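PDB 3ERV: putative C39-like peptidase from Bacillus anthracis, which is of unknown function but is probably a papain-like cysteine peptidase of the C39 type. Local coordinates for residues A[147-152]-A[210-215]; A[151-156]-A[176-181]; A[189-194]-A[201-206]; A[159-164]-A[172-177]. One frame throughout, in Å; residues are numbered along the deposited sequence.

Interaction 1: A[147-152]-A[210-215]; sequences IITNAT and EQAWVQ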
loop_
_atom_site.group_PDB
_atom_site.type_symbol
_atom_site.label_atom_id
_atom_site.label_comp_id
_atom_site.label_asym_id
_atom_site.label_seq_id
_atom_site.Cartn_x
_atom_site.Cartn_y
_atom_site.Cartn_z
ATOM N N ILE A 147 -1.406 3.084 1.241
ATOM C CA ILE A 147 -2.531 2.327 1.789
ATOM C C ILE A 147 -2.826 1.009 1.059
ATOM O O ILE A 147 -2.709 0.913 -0.166
ATOM C CB ILE A 147 -3.809 3.193 1.916
ATOM C CG1 ILE A 147 -4.356 3.503 0.535
ATOM C CG2 ILE A 147 -3.573 4.501 2.757
ATOM C CD1 ILE A 147 -5.528 2.616 0.175
ATOM N N ILE A 148 -3.184 -0.021 1.801
ATOM C CA ILE A 148 -3.606 -1.256 1.151
ATOM C C ILE A 148 -5.152 -1.207 1.025
ATOM O O ILE A 148 -5.822 -0.890 1.993
ATOM C CB ILE A 148 -3.203 -2.508 1.970
ATOM C CG1 ILE A 148 -1.698 -2.526 2.273
ATOM C CG2 ILE A 148 -3.670 -3.810 1.270
ATOM C CD1 ILE A 148 -0.841 -2.643 1.089
ATOM N N THR A 149 -5.695 -1.508 -0.153
ATOM C CA THR A 149 -7.150 -1.488 -0.367
ATOM C C THR A 149 -7.459 -2.540 -1.405
ATOM O O THR A 149 -6.685 -3.488 -1.540
ATOM C CB THR A 149 -7.667 -0.111 -0.841
ATOM O OG1 THR A 149 -9.098 -0.151 -0.955
ATOM C CG2 THR A 149 -7.082 0.274 -2.216
ATOM N N ASN A 150 -8.568 -2.402 -2.138
ATOM C CA ASN A 150 -8.776 -3.278 -3.307
ATOM C C ASN A 150 -8.919 -2.443 -4.580
ATOM O O ASN A 150 -9.253 -1.265 -4.515
ATOM C CB ASN A 150 -9.974 -4.216 -3.117
ATOM C CG ASN A 150 -11.305 -3.489 -3.317
ATOM O OD1 ASN A 150 -11.723 -3.231 -4.442
ATOM N ND2 ASN A 150 -11.913 -3.099 -2.236
ATOM N N ALA A 151 -8.664 -3.056 -5.732
ATOM C CA ALA A 151 -8.588 -2.313 -6.996
ATOM C C ALA A 151 -9.846 -1.483 -7.376
ATOM O O ALA A 151 -9.733 -0.529 -8.173
ATOM C CB ALA A 151 -8.204 -3.249 -8.113
ATOM N N THR A 152 -11.017 -1.821 -6.802
ATOM C CA THR A 152 -12.268 -1.087 -7.106
ATOM C C THR A 152 -12.464 0.125 -6.214
ATOM O O THR A 152 -13.323 0.971 -6.485
ATOM C CB THR A 152 -13.567 -1.940 -6.894
ATOM O OG1 THR A 152 -13.834 -2.075 -5.491
ATOM C CG2 THR A 152 -13.461 -3.309 -7.553
ATOM N N GLU A 210 -13.088 4.882 1.714
ATOM C CA GLU A 210 -12.777 4.695 3.116
ATOM C C GLU A 210 -13.230 3.338 3.607
ATOM O O GLU A 210 -12.580 2.718 4.463
ATOM C CB GLU A 210 -13.428 5.794 3.954
ATOM C CG GLU A 210 -13.073 7.210 3.531
ATOM C CD GLU A 210 -13.844 8.252 4.340
ATOM O OE1 GLU A 210 -14.837 7.857 4.982
ATOM O OE2 GLU A 210 -13.483 9.454 4.336
ATOM N N GLN A 211 -14.368 2.888 3.079
ATOM C CA GLN A 211 -14.982 1.631 3.523
ATOM C C GLN A 211 -14.185 0.435 3.012
ATOM O O GLN A 211 -13.962 -0.549 3.740
ATOM C CB GLN A 211 -16.433 1.546 3.034
ATOM C CG GLN A 211 -17.381 2.466 3.779
ATOM C CD GLN A 211 -18.757 2.522 3.133
ATOM O OE1 GLN A 211 -18.907 2.310 1.916
ATOM N NE2 GLN A 211 -19.773 2.824 3.942
ATOM N N ALA A 212 -13.765 0.529 1.755
ATOM C CA ALA A 212 -12.841 -0.447 1.162
ATOM C C ALA A 212 -11.536 -0.564 1.989
ATOM O O ALA A 212 -11.074 -1.669 2.280
ATOM C CB ALA A 212 -12.544 -0.077 -0.292
ATOM N N TRP A 213 -10.976 0.591 2.359
ATOM C CA TRP A 213 -9.722 0.688 3.164
ATOM C C TRP A 213 -9.887 0.004 4.517
ATOM O O TRP A 213 -9.056 -0.826 4.921
ATOM C CB TRP A 213 -9.303 2.154 3.379
ATOM C CG TRP A 213 -8.091 2.282 4.257
ATOM C CD1 TRP A 213 -6.821 1.819 3.995
ATOM C CD2 TRP A 213 -8.033 2.892 5.557
ATOM N NE1 TRP A 213 -5.970 2.131 5.054
ATOM C CE2 TRP A 213 -6.696 2.770 6.024
ATOM C CE3 TRP A 213 -8.985 3.519 6.376
ATOM C CZ2 TRP A 213 -6.297 3.250 7.267
ATOM C CZ3 TRP A 213 -8.591 3.995 7.612
ATOM C CH2 TRP A 213 -7.251 3.879 8.042
ATOM N N VAL A 214 -10.974 0.355 5.211
ATOM C CA VAL A 214 -11.292 -0.272 6.508
ATOM C C VAL A 214 -11.496 -1.794 6.363
ATOM O O VAL A 214 -11.011 -2.594 7.172
ATOM C CB VAL A 214 -12.541 0.393 7.161
ATOM C CG1 VAL A 214 -13.062 -0.487 8.292
ATOM C CG2 VAL A 214 -12.203 1.794 7.679
ATOM N N GLN A 215 -12.204 -2.178 5.306
ATOM C CA GLN A 215 -12.420 -3.590 4.977
ATOM C C GLN A 215 -11.145 -4.395 4.764
ATOM O O GLN A 215 -11.103 -5.553 5.169
ATOM C CB GLN A 215 -13.304 -3.747 3.732
ATOM C CG GLN A 215 -13.554 -5.199 3.411
ATOM C CD GLN A 215 -14.575 -5.369 2.315
ATOM O OE1 GLN A 215 -14.426 -4.872 1.200
ATOM N NE2 GLN A 215 -15.626 -6.082 2.630
HETATM O O HOH W 1 -6.432 -1.512 4.557
HETATM O O HOH W 2 -11.743 -3.879 0.527
#
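Helix 210-215 runs across strand 147-150 at 105°, their axes 6.9 Å apart, and the two backbones come nearest, CA to CA, at Thr-149 and Trp-213, 4.9 Å apart. Ala-212 sits where the backbones are close, and its small CB touches both OG1 of Thr-149 and ND2 of Asn-150, 3.5 and 3.6 Å away. CG of Trp-213 stands anti to the backbone N (chi1 176°), and from there CD1 meets CB of Ile-147 at 3.9 Å, while the carbonyl O of Ile-148 lies at the ring edge. This is helix-on-sheet packing, with the tryptophan crossing a branched aliphatic residue at a slant; its NE1 is satisfied by Gln-219 O. Polar groups are joined through water. One water donates to Ile-148 O and Trp-213 O; another accepts from ND2 of Asn-150 and donates to Ala-212 O and to OE1 of Gln-215. Asparagine suits the strand end: Thr-152 N donates to Asn-150 OD1 at 2.8 Å, closing an Asx turn, and Thr-152 OG1 donates to the same oxygen.

Interaction 2: A[151-156]-A[176-181]; sequences ATFAPL and NEHCVV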
loop_
_atom_site.group_PDB
_atom_site.type_symbol
_atom_site.label_atom_id
_atom_site.label_comp_id
_atom_site.label_asym_id
_atom_site.label_seq_id
_atom_site.Cartn_x
_atom_site.Cartn_y
_atom_site.Cartn_z
ATOM N N ALA A 151 -8.664 -3.056 -5.732
ATOM C CA ALA A 151 -8.588 -2.313 -6.996
ATOM C C ALA A 151 -9.846 -1.483 -7.376
ATOM O O ALA A 151 -9.733 -0.529 -8.173
ATOM C CB ALA A 151 -8.204 -3.249 -8.113
ATOM N N THR A 152 -11.017 -1.821 -6.802
ATOM C CA THR A 152 -12.268 -1.087 -7.106
ATOM C C THR A 152 -12.464 0.125 -6.214
ATOM O O THR A 152 -13.323 0.971 -6.485
ATOM C CB THR A 152 -13.567 -1.940 -6.894
ATOM O OG1 THR A 152 -13.834 -2.075 -5.491
ATOM C CG2 THR A 152 -13.461 -3.309 -7.553
ATOM N N PHE A 153 -11.695 0.205 -5.132
ATOM C CA PHE A 153 -11.838 1.306 -4.206
ATOM C C PHE A 153 -13.251 1.385 -3.616
ATOM O O PHE A 153 -13.709 2.459 -3.216
ATOM C CB PHE A 153 -11.465 2.615 -4.884
ATOM C CG PHE A 153 -10.094 2.596 -5.516
ATOM C CD1 PHE A 153 -8.957 2.316 -4.747
ATOM C CD2 PHE A 153 -9.938 2.847 -6.866
ATOM C CE1 PHE A 153 -7.710 2.274 -5.330
ATOM C CE2 PHE A 153 -8.684 2.816 -7.450
ATOM C CZ PHE A 153 -7.567 2.516 -6.677
ATOM N N ALA A 154 -13.933 0.241 -3.563
ATOM C CA ALA A 154 -15.225 0.151 -2.890
ATOM C C ALA A 154 -15.280 -1.166 -2.153
ATOM O O ALA A 154 -14.547 -2.112 -2.491
ATOM C CB ALA A 154 -16.393 0.278 -3.896
ATOM N N PRO A 155 -16.136 -1.235 -1.123
ATOM C CA PRO A 155 -16.243 -2.458 -0.324
ATOM C C PRO A 155 -16.611 -3.663 -1.206
ATOM O O PRO A 155 -17.336 -3.541 -2.229
ATOM C CB PRO A 155 -17.341 -2.122 0.689
ATOM C CG PRO A 155 -17.289 -0.597 0.785
ATOM C CD PRO A 155 -16.978 -0.140 -0.607
ATOM N N LEU A 156 -16.070 -4.820 -0.863
ATOM C CA LEU A 156 -16.304 -5.975 -1.677
ATOM C C LEU A 156 -17.272 -6.841 -0.925
ATOM O O LEU A 156 -17.296 -6.858 0.320
ATOM C CB LEU A 156 -15.013 -6.757 -1.943
ATOM C CG LEU A 156 -13.947 -6.119 -2.850
ATOM C CD1 LEU A 156 -12.620 -6.912 -2.829
ATOM C CD2 LEU A 156 -14.464 -5.905 -4.275
ATOM N N ASN A 176 -8.165 -9.032 -5.738
ATOM C CA ASN A 176 -8.419 -7.632 -6.024
ATOM C C ASN A 176 -7.447 -6.731 -5.216
ATOM O O ASN A 176 -7.505 -5.517 -5.339
ATOM C CB ASN A 176 -9.835 -7.306 -5.440
ATOM C CG ASN A 176 -10.953 -7.703 -6.351
ATOM O OD1 ASN A 176 -11.428 -6.878 -7.130
ATOM N ND2 ASN A 176 -11.406 -8.968 -6.259
ATOM N N GLU A 177 -6.662 -7.320 -4.306
ATOM C CA GLU A 177 -5.786 -6.517 -3.415
ATOM C C GLU A 177 -4.983 -5.522 -4.235
ATOM O O GLU A 177 -4.434 -5.870 -5.280
ATOM C CB GLU A 177 -4.798 -7.404 -2.620
ATOM C CG GLU A 177 -3.881 -6.621 -1.622
ATOM C CD GLU A 177 -2.424 -6.369 -2.095
ATOM O OE1 GLU A 177 -2.038 -6.770 -3.215
ATOM O OE2 GLU A 177 -1.653 -5.730 -1.328
ATOM N N HIS A 178 -4.894 -4.303 -3.733
ATOM C CA HIS A 178 -4.186 -3.247 -4.400
ATOM C C HIS A 178 -3.534 -2.263 -3.403
ATOM O O HIS A 178 -3.871 -2.215 -2.195
ATOM C CB HIS A 178 -5.132 -2.530 -5.366
ATOM C CG HIS A 178 -4.428 -1.657 -6.374
ATOM N ND1 HIS A 178 -3.242 -2.023 -6.986
ATOM C CD2 HIS A 178 -4.743 -0.437 -6.873
ATOM C CE1 HIS A 178 -2.862 -1.072 -7.820
ATOM N NE2 HIS A 178 -3.751 -0.094 -7.766
ATOM N N CYS A 179 -2.595 -1.460 -3.887
ATOM C CA CYS A 179 -1.912 -0.534 -2.978
ATOM C C CYS A 179 -1.637 0.740 -3.716
ATOM O O CYS A 179 -1.153 0.719 -4.833
ATOM C CB CYS A 179 -0.614 -1.166 -2.450
ATOM S SG CYS A 179 0.342 -0.074 -1.388
ATOM N N VAL A 180 -1.957 1.856 -3.081
ATOM C CA VAL A 180 -1.862 3.178 -3.711
ATOM C C VAL A 180 -1.349 4.192 -2.669
ATOM O O VAL A 180 -1.262 3.900 -1.476
ATOM C CB VAL A 180 -3.247 3.664 -4.346
ATOM C CG1 VAL A 180 -3.854 2.616 -5.333
ATOM C CG2 VAL A 180 -4.245 4.036 -3.274
ATOM N N VAL A 181 -1.002 5.383 -3.133
ATOM C CA VAL A 181 -0.597 6.472 -2.255
ATOM C C VAL A 181 -1.732 7.457 -2.181
ATOM O O VAL A 181 -2.172 7.958 -3.230
ATOM C CB VAL A 181 0.692 7.240 -2.770
ATOM C CG1 VAL A 181 1.166 8.260 -1.715
ATOM C CG2 VAL A 181 1.826 6.233 -3.156
#
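The loop leaving strand 145-150 passes over the start of strand 177-185, beside His-178 of a probable Cys-His-Asp catalytic triad. Ala-151 continues the pairing of the two strands: its N donates to Asn-176 O at 2.7 Å, and with so small a side chain the backbone lies close to His-178, Ala-151 N 3.6 Å from its CB. CG of Phe-153 stands anti to its carbonyl carbon (chi1 -54°), and the ring reaches the strand. Its tip meets Val-180, CE1 to CG1 at 3.9 Å and near the ring plane, while CZ comes to the edge of the imidazole, 4.1 Å from CD2 of His-178. As in papain-like peptidases, the histidine lies between the cysteine and the acid: NE2 bonds to OD1 of Asp-194 and the side chain touches Cys-50. Ala-151 O lies 3.5 Å above one face of the Phe-153 ring, toward its rim. An ST turn, Ala-154 N to Thr-152 OG1 (3.0 Å), bends the loop, and farther on CD1 of Leu-156 rests on CB of Asn-176 at 3.8 Å.

Interaction 3: A[189-194]-A[201-206]; sequences SVYIRD and DVKVPR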
loop_
_atom_site.group_PDB
_atom_site.type_symbol
_atom_site.label_atom_id
_atom_site.label_comp_id
_atom_site.label_asym_id
_atom_site.label_seq_id
_atom_site.Cartn_x
_atom_site.Cartn_y
_atom_site.Cartn_z
ATOM N N SER A 189 -14.331 13.557 -2.633
ATOM C CA SER A 189 -13.315 12.645 -3.225
ATOM C C SER A 189 -12.055 12.405 -2.384
ATOM O O SER A 189 -11.760 13.160 -1.475
ATOM C CB SER A 189 -12.889 13.162 -4.607
ATOM O OG SER A 189 -13.927 12.992 -5.557
ATOM N N VAL A 190 -11.322 11.336 -2.698
ATOM C CA VAL A 190 -9.897 11.291 -2.346
ATOM C C VAL A 190 -9.111 11.288 -3.641
ATOM O O VAL A 190 -9.654 10.952 -4.706
ATOM C CB VAL A 190 -9.460 10.076 -1.485
ATOM C CG1 VAL A 190 -10.143 10.103 -0.118
ATOM C CG2 VAL A 190 -9.686 8.764 -2.208
ATOM N N TYR A 191 -7.838 11.682 -3.530
ATOM C CA TYR A 191 -6.940 11.780 -4.666
ATOM C C TYR A 191 -5.746 10.842 -4.428
ATOM O O TYR A 191 -5.139 10.860 -3.347
ATOM C CB TYR A 191 -6.491 13.242 -4.827
ATOM C CG TYR A 191 -7.663 14.154 -5.121
ATOM C CD1 TYR A 191 -8.024 14.443 -6.436
ATOM C CD2 TYR A 191 -8.419 14.706 -4.089
ATOM C CE1 TYR A 191 -9.115 15.261 -6.720
ATOM C CE2 TYR A 191 -9.520 15.529 -4.356
ATOM C CZ TYR A 191 -9.858 15.802 -5.672
ATOM O OH TYR A 191 -10.934 16.618 -5.955
ATOM N N ILE A 192 -5.422 10.008 -5.411
ATOM C CA ILE A 192 -4.377 9.025 -5.202
ATOM C C ILE A 192 -3.337 9.005 -6.316
ATOM O O ILE A 192 -3.569 9.529 -7.419
ATOM C CB ILE A 192 -4.977 7.613 -5.053
ATOM C CG1 ILE A 192 -5.649 7.198 -6.369
ATOM C CG2 ILE A 192 -5.965 7.557 -3.862
ATOM C CD1 ILE A 192 -6.309 5.846 -6.319
ATOM N N ARG A 193 -2.188 8.393 -6.007
ATOM C CA ARG A 193 -1.254 7.863 -7.021
ATOM C C ARG A 193 -1.454 6.346 -7.081
ATOM O O ARG A 193 -1.264 5.632 -6.084
ATOM C CB ARG A 193 0.212 8.182 -6.660
ATOM C CG ARG A 193 0.577 9.642 -6.767
ATOM C CD ARG A 193 1.040 10.070 -8.154
ATOM N NE ARG A 193 1.478 11.459 -8.019
ATOM C CZ ARG A 193 0.768 12.526 -8.353
ATOM N NH1 ARG A 193 -0.439 12.371 -8.928
ATOM N NH2 ARG A 193 1.281 13.747 -8.124
ATOM N N ASP A 194 -1.862 5.857 -8.244
ATOM C CA ASP A 194 -2.111 4.441 -8.441
ATOM C C ASP A 194 -1.072 3.866 -9.413
ATOM O O ASP A 194 -1.091 4.213 -10.613
ATOM C CB ASP A 194 -3.515 4.283 -9.014
ATOM C CG ASP A 194 -3.936 2.846 -9.128
ATOM O OD1 ASP A 194 -3.073 1.963 -9.378
ATOM O OD2 ASP A 194 -5.153 2.615 -8.940
ATOM N N ASP A 201 -3.871 12.220 -12.372
ATOM C CA ASP A 201 -5.151 12.723 -11.910
ATOM C C ASP A 201 -6.071 11.566 -11.702
ATOM O O ASP A 201 -6.664 11.073 -12.646
ATOM C CB ASP A 201 -5.748 13.682 -12.938
ATOM C CG ASP A 201 -4.988 14.988 -13.022
ATOM O OD1 ASP A 201 -4.758 15.599 -11.954
ATOM O OD2 ASP A 201 -4.641 15.420 -14.148
ATOM N N VAL A 202 -6.163 11.103 -10.467
ATOM C CA VAL A 202 -6.992 9.955 -10.170
ATOM C C VAL A 202 -7.771 10.292 -8.920
ATOM O O VAL A 202 -7.198 10.420 -7.830
ATOM C CB VAL A 202 -6.162 8.657 -9.891
ATOM C CG1 VAL A 202 -7.073 7.552 -9.446
ATOM C CG2 VAL A 202 -5.365 8.205 -11.092
ATOM N N LYS A 203 -9.074 10.480 -9.052
ATOM C CA LYS A 203 -9.872 10.684 -7.850
ATOM C C LYS A 203 -10.978 9.696 -7.806
ATOM O O LYS A 203 -11.443 9.257 -8.840
ATOM C CB LYS A 203 -10.424 12.092 -7.769
ATOM C CG LYS A 203 -11.469 12.411 -8.756
ATOM C CD LYS A 203 -11.811 13.871 -8.590
ATOM C CE LYS A 203 -13.218 14.190 -9.033
ATOM N NZ LYS A 203 -13.691 15.344 -8.212
ATOM N N VAL A 204 -11.365 9.306 -6.604
ATOM C CA VAL A 204 -12.360 8.280 -6.448
ATOM C C VAL A 204 -13.267 8.766 -5.348
ATOM O O VAL A 204 -12.831 9.541 -4.506
ATOM C CB VAL A 204 -11.733 6.903 -6.084
ATOM C CG1 VAL A 204 -10.668 6.525 -7.092
ATOM C CG2 VAL A 204 -11.155 6.924 -4.676
ATOM N N PRO A 205 -14.550 8.351 -5.393
ATOM C CA PRO A 205 -15.551 8.614 -4.358
ATOM C C PRO A 205 -15.023 8.294 -2.968
ATOM O O PRO A 205 -14.681 7.139 -2.666
ATOM C CB PRO A 205 -16.708 7.657 -4.711
ATOM C CG PRO A 205 -16.510 7.299 -6.171
ATOM C CD PRO A 205 -15.147 7.784 -6.623
ATOM N N ARG A 206 -15.006 9.319 -2.130
ATOM C CA ARG A 206 -14.416 9.237 -0.812
ATOM C C ARG A 206 -14.994 8.139 0.079
ATOM O O ARG A 206 -14.244 7.321 0.662
ATOM C CB ARG A 206 -14.499 10.613 -0.135
ATOM C CG ARG A 206 -14.015 10.697 1.306
ATOM C CD ARG A 206 -13.976 12.182 1.696
ATOM N NE ARG A 206 -13.893 12.389 3.132
ATOM C CZ ARG A 206 -13.568 13.553 3.694
ATOM N NH1 ARG A 206 -13.304 14.599 2.921
ATOM N NH2 ARG A 206 -13.495 13.671 5.019
HETATM O O HOH W 3 -4.385 11.885 -8.572
#
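The phenol ring of Tyr-191 has Lys-203 beside it, approaching obliquely: CB and CD of the lysine both lie 3.6 Å from CE1, and the two side chains run side by side, pointing the same way. The lysine's CG stands between its backbone N and carbonyl carbon (chi1 70°), and beyond it the chain is extended, a shape in which the methylenes follow the ring. A long aliphatic stem with a charged end suits this exposed position. Tyr-191 and Lys-203 form a non-hydrogen-bonded pair of an antiparallel beta hairpin, whose first strand leads into Asp-194, the probable acid of the triad. Next to it is the hydrogen-bonded pair of Val-190 and Val-204, Val-190 N to Val-204 O and Val-204 N to Val-190 O, both 3.0 Å. Ile-192 N donates to Val-202 O, also at 3.0 Å, and a water accepting from Val-202 N and donating to Ile-192 O carries the link beyond. On the face bearing Val-190 and Val-204, these branched side chains pack closely, CG2 to CG2 at 3.4 Å; CG1 of Ile-192 meets CG1 of Val-202 at the same tight distance. The chemistry is thus two-sided: Val-190, Ile-192 and Val-204 give an apolar face turned toward Phe-209 of helix 206-215, while on the other face the tyrosine hydroxyl is bonded to OD2 of Asp-186 and the lysine lies exposed.

Interaction 4: A[159-164]-A[172-177]; sequences DEFTTW and SITYNE
Two backbone hydrogen bonds join Thr-162 and Ile-173, the hydrogen-bonded pair of an antiparallel hairpin: Thr-162 N donates to Ile-173 O at 2.8 Å, and Ile-173 N returns a bond to Thr-162 O at 3.0 Å. CA-H...O contacts flank them, from Phe-161 CA to Ile-173 O and from Ser-172 CA to Thr-162 O. The aromatic contacts are CH-pi. Ile-173 crosses Trp-164 at about a right angle and sets CG1 over the indole face, 3.7 Å from the centroid of the five-membered ring, where a branched aliphatic chain suits a broad flat partner. Its CD1 also lies 3.5 Å above the Tyr-175 ring plane, toward the rim, leaving the isoleucine tip between two aromatics. CB of Thr-174 stands over the Phe-161 face, 4.3 Å from the ring centroid, and CG2 touches CE2. Among side-chain polar contacts, Thr-162 OG1 donates a weak bond to Tyr-175 OH at 3.3 Å. OG1 of Thr-174, anti to the backbone N (chi1 167°), accepts from Asn-176 N, an ST turn, and from Asn-176 ND2. A type I turn from Thr-174 to Glu-177 contains it, closed by Glu-177 N to Thr-174 O. Beyond the hairpin, Trp-164 meets Tyr-105 and makes a cation-pi contact with Arg-86, Thr-174 touches Leu-156, Phe-161 reaches Met-216 after helix 206-215, and the turn leads directly into strand 177-185.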
loop_
_atom_site.group_PDB
_atom_site.type_symbol
_atom_site.label_atom_id
_atom_site.label_comp_id
_atom_site.label_asym_id
_atom_site.label_seq_id
_atom_site.Cartn_x
_atom_site.Cartn_y
_atom_site.Cartn_z
ATOM N N ASP A 159 -18.034 -12.749 -0.504
ATOM C CA ASP A 159 -17.693 -13.955 -1.258
ATOM C C ASP A 159 -16.507 -13.762 -2.190
ATOM O O ASP A 159 -15.952 -14.748 -2.698
ATOM C CB ASP A 159 -18.908 -14.510 -2.024
ATOM C CG ASP A 159 -19.549 -13.487 -2.948
ATOM O OD1 ASP A 159 -18.942 -12.411 -3.207
ATOM O OD2 ASP A 159 -20.673 -13.776 -3.446
ATOM N N GLU A 160 -16.130 -12.493 -2.405
ATOM C CA GLU A 160 -14.864 -12.133 -3.064
ATOM C C GLU A 160 -13.583 -12.538 -2.279
ATOM O O GLU A 160 -12.533 -12.681 -2.872
ATOM C CB GLU A 160 -14.816 -10.638 -3.341
ATOM C CG GLU A 160 -15.940 -10.096 -4.188
ATOM C CD GLU A 160 -15.457 -9.768 -5.574
ATOM O OE1 GLU A 160 -14.253 -9.991 -5.832
ATOM O OE2 GLU A 160 -16.263 -9.322 -6.414
ATOM N N PHE A 161 -13.670 -12.735 -0.962
ATOM C CA PHE A 161 -12.477 -13.116 -0.161
ATOM C C PHE A 161 -12.248 -14.613 -0.059
ATOM O O PHE A 161 -13.192 -15.398 -0.184
ATOM C CB PHE A 161 -12.539 -12.506 1.228
ATOM C CG PHE A 161 -12.477 -11.031 1.209
ATOM C CD1 PHE A 161 -13.612 -10.295 0.942
ATOM C CD2 PHE A 161 -11.264 -10.365 1.401
ATOM C CE1 PHE A 161 -13.548 -8.923 0.893
ATOM C CE2 PHE A 161 -11.201 -9.000 1.357
ATOM C CZ PHE A 161 -12.332 -8.274 1.092
ATOM N N THR A 162 -10.985 -15.002 0.116
ATOM C CA THR A 162 -10.630 -16.356 0.551
ATOM C C THR A 162 -9.968 -16.256 1.926
ATOM O O THR A 162 -9.450 -15.194 2.320
ATOM C CB THR A 162 -9.573 -17.022 -0.344
ATOM O OG1 THR A 162 -9.845 -16.754 -1.723
ATOM C CG2 THR A 162 -9.515 -18.530 -0.087
ATOM N N THR A 163 -9.948 -17.367 2.641
ATOM C CA THR A 163 -9.156 -17.447 3.841
ATOM C C THR A 163 -8.024 -18.429 3.557
ATOM O O THR A 163 -8.244 -19.532 3.073
ATOM C CB THR A 163 -9.997 -17.880 5.051
ATOM O OG1 THR A 163 -11.229 -17.151 5.039
ATOM C CG2 THR A 163 -9.282 -17.565 6.356
ATOM N N TRP A 164 -6.797 -17.996 3.828
ATOM C CA TRP A 164 -5.654 -18.856 3.684
ATOM C C TRP A 164 -5.252 -19.245 5.067
ATOM O O TRP A 164 -5.287 -18.422 5.998
ATOM C CB TRP A 164 -4.485 -18.077 3.083
ATOM C CG TRP A 164 -4.560 -17.874 1.605
ATOM C CD1 TRP A 164 -5.582 -18.224 0.773
ATOM C CD2 TRP A 164 -3.579 -17.223 0.792
ATOM N NE1 TRP A 164 -5.294 -17.836 -0.512
ATOM C CE2 TRP A 164 -4.067 -17.226 -0.531
ATOM C CE3 TRP A 164 -2.335 -16.626 1.057
ATOM C CZ2 TRP A 164 -3.343 -16.683 -1.597
ATOM C CZ3 TRP A 164 -1.620 -16.078 0.003
ATOM C CH2 TRP A 164 -2.131 -16.098 -1.306
ATOM N N SER A 172 -7.363 -13.213 5.552
ATOM C CA SER A 172 -8.271 -12.940 4.458
ATOM C C SER A 172 -7.560 -12.237 3.309
ATOM O O SER A 172 -6.888 -11.212 3.515
ATOM C CB SER A 172 -9.426 -12.097 4.953
ATOM O OG SER A 172 -10.141 -12.865 5.912
ATOM N N ILE A 173 -7.671 -12.837 2.121
ATOM C CA ILE A 173 -7.089 -12.316 0.908
ATOM C C ILE A 173 -8.150 -12.158 -0.193
ATOM O O ILE A 173 -9.199 -12.808 -0.173
ATOM C CB ILE A 173 -5.901 -13.220 0.388
ATOM C CG1 ILE A 173 -6.403 -14.525 -0.215
ATOM C CG2 ILE A 173 -4.769 -13.421 1.458
ATOM C CD1 ILE A 173 -6.454 -14.434 -1.708
ATOM N N THR A 174 -7.911 -11.227 -1.097
ATOM C CA THR A 174 -8.698 -11.104 -2.284
ATOM C C THR A 174 -7.743 -10.779 -3.418
ATOM O O THR A 174 -6.872 -9.940 -3.236
ATOM C CB THR A 174 -9.788 -9.981 -2.204
ATOM O OG1 THR A 174 -10.286 -9.764 -3.527
ATOM C CG2 THR A 174 -9.232 -8.646 -1.673
ATOM N N TYR A 175 -7.933 -11.398 -4.589
ATOM C CA TYR A 175 -7.034 -11.139 -5.715
ATOM C C TYR A 175 -7.309 -9.798 -6.375
ATOM O O TYR A 175 -6.771 -9.482 -7.419
ATOM C CB TYR A 175 -7.082 -12.286 -6.719
ATOM C CG TYR A 175 -7.257 -13.640 -6.050
ATOM C CD1 TYR A 175 -6.154 -14.375 -5.594
ATOM C CD2 TYR A 175 -8.543 -14.187 -5.873
ATOM C CE1 TYR A 175 -6.321 -15.630 -4.988
ATOM C CE2 TYR A 175 -8.736 -15.450 -5.274
ATOM C CZ TYR A 175 -7.623 -16.157 -4.825
ATOM O OH TYR A 175 -7.817 -17.395 -4.232
ATOM N N ASN A 176 -8.165 -9.032 -5.738
ATOM C CA ASN A 176 -8.419 -7.632 -6.024
ATOM C C ASN A 176 -7.447 -6.731 -5.216
ATOM O O ASN A 176 -7.505 -5.517 -5.339
ATOM C CB ASN A 176 -9.835 -7.306 -5.440
ATOM C CG ASN A 176 -10.953 -7.703 -6.351
ATOM O OD1 ASN A 176 -11.428 -6.878 -7.130
ATOM N ND2 ASN A 176 -11.406 -8.968 -6.259
ATOM N N GLU A 177 -6.662 -7.320 -4.306
ATOM C CA GLU A 177 -5.786 -6.517 -3.415
ATOM C C GLU A 177 -4.983 -5.522 -4.235
ATOM O O GLU A 177 -4.434 -5.870 -5.280
ATOM C CB GLU A 177 -4.798 -7.404 -2.620
ATOM C CG GLU A 177 -3.881 -6.621 -1.622
ATOM C CD GLU A 177 -2.424 -6.369 -2.095
ATOM O OE1 GLU A 177 -2.038 -6.770 -3.215
ATOM O OE2 GLU A 177 -1.653 -5.730 -1.328
#

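From the N terminus, strand 145-150 opens the largest loop, closed when helix 206-215 returns in interaction 1; the other three contacts fall inside its span or begin on its first segment. Interaction 2 starts from the same stretch, sharing Ala-151 and Thr-152, and closes on strand 177-185. Interaction 4 is nested inside the loop of interaction 1, ending on Asn-176 and Glu-177, which interaction 2 shares. Interaction 3 follows in series, its hairpin feeding helix 206-215. Interactions 1, 2 and 3 all reach the main antiparallel sheet; interactions 2 and 3 meet through His-178 and Asp-194, whereas interaction 4 joins the strands of a separate two-stranded hairpin, about 23 Å from interaction 3 between centres.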